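Local atomic coordinates of ORC2 (Aeropyrum pernix, PDB entry 1W5T), a protein that binds and hydrolyses ATP through an AAA+ domain, binds DNA, probably with the help of its winged-helix domain, and takes part in regulating DNA replication. Residues Tyr101-Ile115 and Ile125-His138. Sequence-based numbering, arbitrary orientation.
Sequences YTILSLIVRQTGYPI and ILKALVDNLYVENH
Tyr113 and His138 meet where two neighbouring helices of the AAA+ P-loop fold end, on one side of its parallel sheet. Helices 101-111 and 125-136 run the same way, their axes 24° apart, and the second leads into strand 139-145, on which Ile107, Thr111 and Leu133 rest. The tight part begins between the helices. Ile125 carries its first half: CG2, anti to the backbone N, points at Val108 CG1 (3.6 Å), while CD1 crosses to the ring of Tyr101. Nearer the sheet, Leu104 CD2 touches Leu126 CD1, and Leu129 spreads its two methyls between Ile107 and Thr111.

Beyond Gly112 the chain turns back, and the buried ring of Tyr113 continues the tight packing along the second helix. Asn132 CB sits over one face in a CH-pi contact, 4.0 Å from the ring centroid; Leu133 CD2 lies at the edge. Cutting Tyr113 back to an alanine would probably leave His138 ND1 without its hydroxyl mate and open a gap beside Asn132 and Leu133. Ile115 presses CD1 on Asn132 ND2 (3.2 Å) and sets CG2 against Ala128 CB. That amide is tied back to its own helix, ND2 donating to Ala128 O from above the carbonyl plane, on the face opposite Asn132 N.

The outer rim is looser: Pro114 is exposed and barely brushes Asn132, and Glu136 CG comes within 3.6 Å of Tyr113 CE2, obliquely to the ring. At the far end, Tyr113 OH and His138 ND1 share a hydrogen bond of 2.6 Å, edge to edge, ND1 in the plane of the tyrosine ring and OH near that of the imidazole, the ring planes 20° apart.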
loop_
_atom_site.group_PDB
_atom_site.type_symbol
_atom_site.label_atom_id
_atom_site.label_comp_id
_atom_site.label_asym_id
_atom_site.label_seq_id
_atom_site.Cartn_x
_atom_site.Cartn_y
_atom_site.Cartn_z
ATOM N N TYR A 101 18.572 -10.348 -9.412
ATOM C CA TYR A 101 19.887 -10.474 -8.821
ATOM C C TYR A 101 19.990 -9.553 -7.589
ATOM O O TYR A 101 20.540 -9.958 -6.567
ATOM C CB TYR A 101 21.006 -10.188 -9.839
ATOM C CG TYR A 101 22.367 -10.102 -9.162
ATOM C CD1 TYR A 101 23.185 -11.220 -9.033
ATOM C CD2 TYR A 101 22.817 -8.887 -8.617
ATOM C CE1 TYR A 101 24.432 -11.114 -8.379
ATOM C CE2 TYR A 101 24.027 -8.782 -7.988
ATOM C CZ TYR A 101 24.828 -9.883 -7.867
ATOM O OH TYR A 101 26.040 -9.749 -7.226
ATOM N N THR A 102 19.474 -8.330 -7.704
ATOM C CA THR A 102 19.547 -7.373 -6.603
ATOM C C THR A 102 18.594 -7.748 -5.459
ATOM O O THR A 102 18.997 -7.722 -4.317
ATOM C CB THR A 102 19.306 -5.901 -7.094
ATOM O OG1 THR A 102 20.254 -5.572 -8.116
ATOM C CG2 THR A 102 19.630 -4.877 -6.005
ATOM N N ILE A 103 17.360 -8.119 -5.779
ATOM C CA ILE A 103 16.401 -8.629 -4.782
ATOM C C ILE A 103 17.028 -9.741 -3.915
ATOM O O ILE A 103 17.022 -9.680 -2.671
ATOM C CB ILE A 103 15.060 -9.060 -5.481
ATOM C CG1 ILE A 103 14.283 -7.808 -5.916
ATOM C CG2 ILE A 103 14.185 -9.939 -4.560
ATOM C CD1 ILE A 103 13.432 -7.964 -7.159
ATOM N N LEU A 104 17.642 -10.706 -4.607
ATOM C CA LEU A 104 18.299 -11.829 -3.969
ATOM C C LEU A 104 19.477 -11.460 -3.078
ATOM O O LEU A 104 19.645 -12.014 -1.980
ATOM C CB LEU A 104 18.729 -12.858 -5.002
ATOM C CG LEU A 104 17.595 -13.645 -5.632
ATOM C CD1 LEU A 104 18.273 -14.687 -6.473
ATOM C CD2 LEU A 104 16.655 -14.288 -4.651
ATOM N N SER A 105 20.296 -10.520 -3.507
ATOM C CA SER A 105 21.459 -10.228 -2.670
ATOM C C SER A 105 21.018 -9.431 -1.445
ATOM O O SER A 105 21.589 -9.551 -0.362
ATOM C CB SER A 105 22.570 -9.547 -3.468
ATOM O OG SER A 105 22.128 -8.291 -3.940
ATOM N N LEU A 106 19.961 -8.653 -1.600
ATOM C CA LEU A 106 19.337 -8.035 -0.438
ATOM C C LEU A 106 18.796 -9.118 0.519
ATOM O O LEU A 106 19.035 -9.051 1.717
ATOM C CB LEU A 106 18.249 -7.025 -0.855
ATOM C CG LEU A 106 18.793 -5.712 -1.448
ATOM C CD1 LEU A 106 17.644 -4.872 -2.024
ATOM C CD2 LEU A 106 19.662 -4.873 -0.469
ATOM N N ILE A 107 18.127 -10.140 -0.003
ATOM C CA ILE A 107 17.638 -11.205 0.875
ATOM C C ILE A 107 18.788 -11.928 1.648
ATOM O O ILE A 107 18.642 -12.154 2.853
ATOM C CB ILE A 107 16.682 -12.202 0.123
ATOM C CG1 ILE A 107 15.382 -11.510 -0.312
ATOM C CG2 ILE A 107 16.388 -13.421 0.974
ATOM C CD1 ILE A 107 14.638 -12.249 -1.415
ATOM N N VAL A 108 19.910 -12.271 0.977
ATOM C CA VAL A 108 21.065 -12.862 1.694
ATOM C C VAL A 108 21.710 -11.954 2.762
ATOM O O VAL A 108 22.019 -12.443 3.850
ATOM C CB VAL A 108 22.197 -13.553 0.786
ATOM C CG1 VAL A 108 21.810 -13.734 -0.649
ATOM C CG2 VAL A 108 23.566 -12.860 0.924
ATOM N N ARG A 109 21.934 -10.664 2.443
ATOM C CA ARG A 109 22.415 -9.646 3.390
ATOM C C ARG A 109 21.617 -9.813 4.699
ATOM O O ARG A 109 22.189 -9.986 5.769
ATOM C CB ARG A 109 22.195 -8.210 2.822
ATOM C CG ARG A 109 23.390 -7.510 2.072
ATOM C CD ARG A 109 23.296 -5.889 1.917
ATOM N NE ARG A 109 21.932 -5.316 2.041
ATOM C CZ ARG A 109 21.461 -4.348 2.856
ATOM N NH1 ARG A 109 20.183 -4.039 2.755
ATOM N NH2 ARG A 109 22.199 -3.695 3.745
ATOM N N GLN A 110 20.295 -9.811 4.596
ATOM C CA GLN A 110 19.409 -9.971 5.746
ATOM C C GLN A 110 19.466 -11.291 6.541
ATOM O O GLN A 110 19.233 -11.277 7.733
ATOM C CB GLN A 110 17.972 -9.669 5.350
ATOM C CG GLN A 110 17.743 -8.163 5.293
ATOM C CD GLN A 110 16.393 -7.817 4.800
ATOM O OE1 GLN A 110 16.224 -7.477 3.636
ATOM N NE2 GLN A 110 15.427 -7.884 5.670
ATOM N N THR A 111 19.777 -12.423 5.897
ATOM C CA THR A 111 19.866 -13.684 6.620
ATOM C C THR A 111 21.140 -13.647 7.439
ATOM O O THR A 111 21.269 -14.359 8.428
ATOM C CB THR A 111 19.962 -14.898 5.654
ATOM O OG1 THR A 111 21.160 -14.792 4.847
ATOM C CG2 THR A 111 18.794 -14.930 4.655
ATOM N N GLY A 112 22.109 -12.864 6.973
ATOM C CA GLY A 112 23.455 -12.872 7.532
ATOM C C GLY A 112 24.336 -14.027 7.109
ATOM O O GLY A 112 25.488 -14.101 7.541
ATOM N N TYR A 113 23.811 -14.940 6.295
ATOM C CA TYR A 113 24.580 -16.112 5.842
ATOM C C TYR A 113 25.753 -15.714 4.946
ATOM O O TYR A 113 25.655 -14.774 4.130
ATOM C CB TYR A 113 23.684 -17.096 5.069
ATOM C CG TYR A 113 22.587 -17.797 5.852
ATOM C CD1 TYR A 113 21.377 -18.087 5.219
ATOM C CD2 TYR A 113 22.747 -18.172 7.195
ATOM C CE1 TYR A 113 20.345 -18.723 5.868
ATOM C CE2 TYR A 113 21.705 -18.840 7.898
ATOM C CZ TYR A 113 20.490 -19.127 7.207
ATOM O OH TYR A 113 19.379 -19.784 7.768
ATOM N N PRO A 114 26.882 -16.392 5.069
ATOM C CA PRO A 114 28.040 -15.983 4.266
ATOM C C PRO A 114 27.938 -16.673 2.925
ATOM O O PRO A 114 28.347 -17.798 2.711
ATOM C CB PRO A 114 29.223 -16.442 5.112
ATOM C CG PRO A 114 28.699 -17.613 5.918
ATOM C CD PRO A 114 27.190 -17.568 5.911
ATOM N N ILE A 115 27.267 -15.995 2.021
ATOM C CA ILE A 115 27.017 -16.528 0.707
ATOM C C ILE A 115 27.595 -15.482 -0.210
ATOM O O ILE A 115 27.266 -14.335 -0.076
ATOM C CB ILE A 115 25.521 -16.694 0.472
ATOM C CG1 ILE A 115 25.030 -17.987 1.111
ATOM C CG2 ILE A 115 25.193 -16.667 -1.048
ATOM C CD1 ILE A 115 23.538 -17.992 1.374
ATOM N N ILE A 125 22.192 -18.010 -6.489
ATOM C CA ILE A 125 22.007 -17.420 -5.168
ATOM C C ILE A 125 20.848 -18.089 -4.390
ATOM O O ILE A 125 20.914 -18.299 -3.190
ATOM C CB ILE A 125 21.763 -15.889 -5.247
ATOM C CG1 ILE A 125 22.917 -15.148 -5.950
ATOM C CG2 ILE A 125 21.544 -15.341 -3.838
ATOM C CD1 ILE A 125 22.652 -13.616 -6.146
ATOM N N LEU A 126 19.797 -18.398 -5.120
ATOM C CA LEU A 126 18.653 -19.089 -4.615
ATOM C C LEU A 126 19.046 -20.499 -4.179
ATOM O O LEU A 126 18.618 -20.949 -3.121
ATOM C CB LEU A 126 17.575 -19.103 -5.701
ATOM C CG LEU A 126 16.111 -19.206 -5.259
ATOM C CD1 LEU A 126 15.745 -18.122 -4.279
ATOM C CD2 LEU A 126 15.195 -19.159 -6.469
ATOM N N LYS A 127 19.877 -21.170 -4.979
ATOM C CA LYS A 127 20.409 -22.497 -4.611
ATOM C C LYS A 127 21.199 -22.454 -3.320
ATOM O O LYS A 127 20.974 -23.304 -2.490
ATOM C CB LYS A 127 21.301 -23.106 -5.712
ATOM C CG LYS A 127 20.585 -23.426 -7.006
ATOM C CD LYS A 127 21.547 -24.130 -7.974
ATOM C CE LYS A 127 21.042 -24.122 -9.421
ATOM N NZ LYS A 127 21.990 -23.333 -10.311
ATOM N N ALA A 128 22.113 -21.488 -3.170
ATOM C CA ALA A 128 22.981 -21.361 -1.971
ATOM C C ALA A 128 22.151 -21.062 -0.704
ATOM O O ALA A 128 22.443 -21.544 0.411
ATOM C CB ALA A 128 24.029 -20.298 -2.176
ATOM N N LEU A 129 21.104 -20.278 -0.930
ATOM C CA LEU A 129 20.086 -19.952 0.071
ATOM C C LEU A 129 19.396 -21.216 0.533
ATOM O O LEU A 129 19.360 -21.490 1.732
ATOM C CB LEU A 129 19.082 -18.962 -0.522
ATOM C CG LEU A 129 18.412 -17.856 0.286
ATOM C CD1 LEU A 129 19.118 -17.481 1.594
ATOM C CD2 LEU A 129 18.221 -16.603 -0.668
ATOM N N VAL A 130 18.891 -22.003 -0.414
ATOM C CA VAL A 130 18.270 -23.284 -0.100
ATOM C C VAL A 130 19.216 -24.204 0.668
ATOM O O VAL A 130 18.829 -24.771 1.667
ATOM C CB VAL A 130 17.728 -23.957 -1.339
ATOM C CG1 VAL A 130 17.460 -25.460 -1.092
ATOM C CG2 VAL A 130 16.420 -23.269 -1.756
ATOM N N ASP A 131 20.459 -24.323 0.216
ATOM C CA ASP A 131 21.472 -25.077 0.935
ATOM C C ASP A 131 21.771 -24.588 2.353
ATOM O O ASP A 131 21.762 -25.408 3.279
ATOM C CB ASP A 131 22.761 -25.141 0.143
ATOM C CG ASP A 131 23.188 -26.544 -0.095
ATOM O OD1 ASP A 131 22.291 -27.355 -0.418
ATOM O OD2 ASP A 131 24.388 -26.930 0.036
ATOM N N ASN A 132 22.018 -23.281 2.536
ATOM C CA ASN A 132 22.284 -22.713 3.897
ATOM C C ASN A 132 21.098 -22.888 4.854
ATOM O O ASN A 132 21.283 -23.131 6.028
ATOM C CB ASN A 132 22.645 -21.214 3.842
ATOM C CG ASN A 132 24.074 -20.958 3.372
ATOM O OD1 ASN A 132 24.980 -20.721 4.177
ATOM N ND2 ASN A 132 24.276 -20.988 2.049
ATOM N N LEU A 133 19.878 -22.761 4.346
ATOM C CA LEU A 133 18.687 -22.963 5.179
ATOM C C LEU A 133 18.597 -24.432 5.610
ATOM O O LEU A 133 18.202 -24.746 6.748
ATOM C CB LEU A 133 17.410 -22.491 4.469
ATOM C CG LEU A 133 17.242 -20.955 4.311
ATOM C CD1 LEU A 133 16.198 -20.650 3.220
ATOM C CD2 LEU A 133 16.868 -20.164 5.662
ATOM N N TYR A 134 19.007 -25.326 4.723
ATOM C CA TYR A 134 19.081 -26.733 5.069
ATOM C C TYR A 134 20.239 -27.013 6.079
ATOM O O TYR A 134 20.039 -27.707 7.090
ATOM C CB TYR A 134 19.187 -27.588 3.777
ATOM C CG TYR A 134 19.758 -28.953 4.032
ATOM C CD1 TYR A 134 18.986 -29.949 4.582
ATOM C CD2 TYR A 134 21.097 -29.216 3.799
ATOM C CE1 TYR A 134 19.538 -31.211 4.864
ATOM C CE2 TYR A 134 21.646 -30.469 4.068
ATOM C CZ TYR A 134 20.866 -31.441 4.588
ATOM O OH TYR A 134 21.420 -32.653 4.884
ATOM N N VAL A 135 21.439 -26.478 5.812
ATOM C CA VAL A 135 22.554 -26.685 6.745
ATOM C C VAL A 135 22.152 -26.274 8.163
ATOM O O VAL A 135 22.299 -27.040 9.120
ATOM C CB VAL A 135 23.862 -26.043 6.261
ATOM C CG1 VAL A 135 24.922 -26.028 7.364
ATOM C CG2 VAL A 135 24.348 -26.799 5.014
ATOM N N GLU A 136 21.520 -25.122 8.243
ATOM C CA GLU A 136 21.239 -24.455 9.495
ATOM C C GLU A 136 20.014 -24.959 10.205
ATOM O O GLU A 136 19.882 -24.782 11.422
ATOM C CB GLU A 136 21.033 -22.965 9.208
ATOM C CG GLU A 136 22.288 -22.285 8.733
ATOM C CD GLU A 136 23.101 -21.782 9.893
ATOM O OE1 GLU A 136 24.156 -21.167 9.634
ATOM O OE2 GLU A 136 22.653 -22.001 11.059
ATOM N N ASN A 137 19.134 -25.590 9.446
ATOM C CA ASN A 137 17.829 -25.997 9.931
ATOM C C ASN A 137 16.979 -24.774 10.241
ATOM O O ASN A 137 16.362 -24.694 11.288
ATOM C CB ASN A 137 17.929 -26.950 11.134
ATOM C CG ASN A 137 16.616 -27.649 11.437
ATOM O OD1 ASN A 137 15.613 -27.497 10.701
ATOM N ND2 ASN A 137 16.600 -28.397 12.532
ATOM N N HIS A 138 16.983 -23.820 9.312
ATOM C CA HIS A 138 16.220 -22.611 9.433
ATOM C C HIS A 138 15.108 -22.545 8.345
ATOM O O HIS A 138 15.189 -23.164 7.265
ATOM C CB HIS A 138 17.163 -21.411 9.250
ATOM C CG HIS A 138 18.090 -21.150 10.384
ATOM N ND1 HIS A 138 19.089 -20.196 10.314
ATOM C CD2 HIS A 138 18.196 -21.713 11.612
ATOM C CE1 HIS A 138 19.752 -20.163 11.460
ATOM N NE2 HIS A 138 19.224 -21.071 12.273
#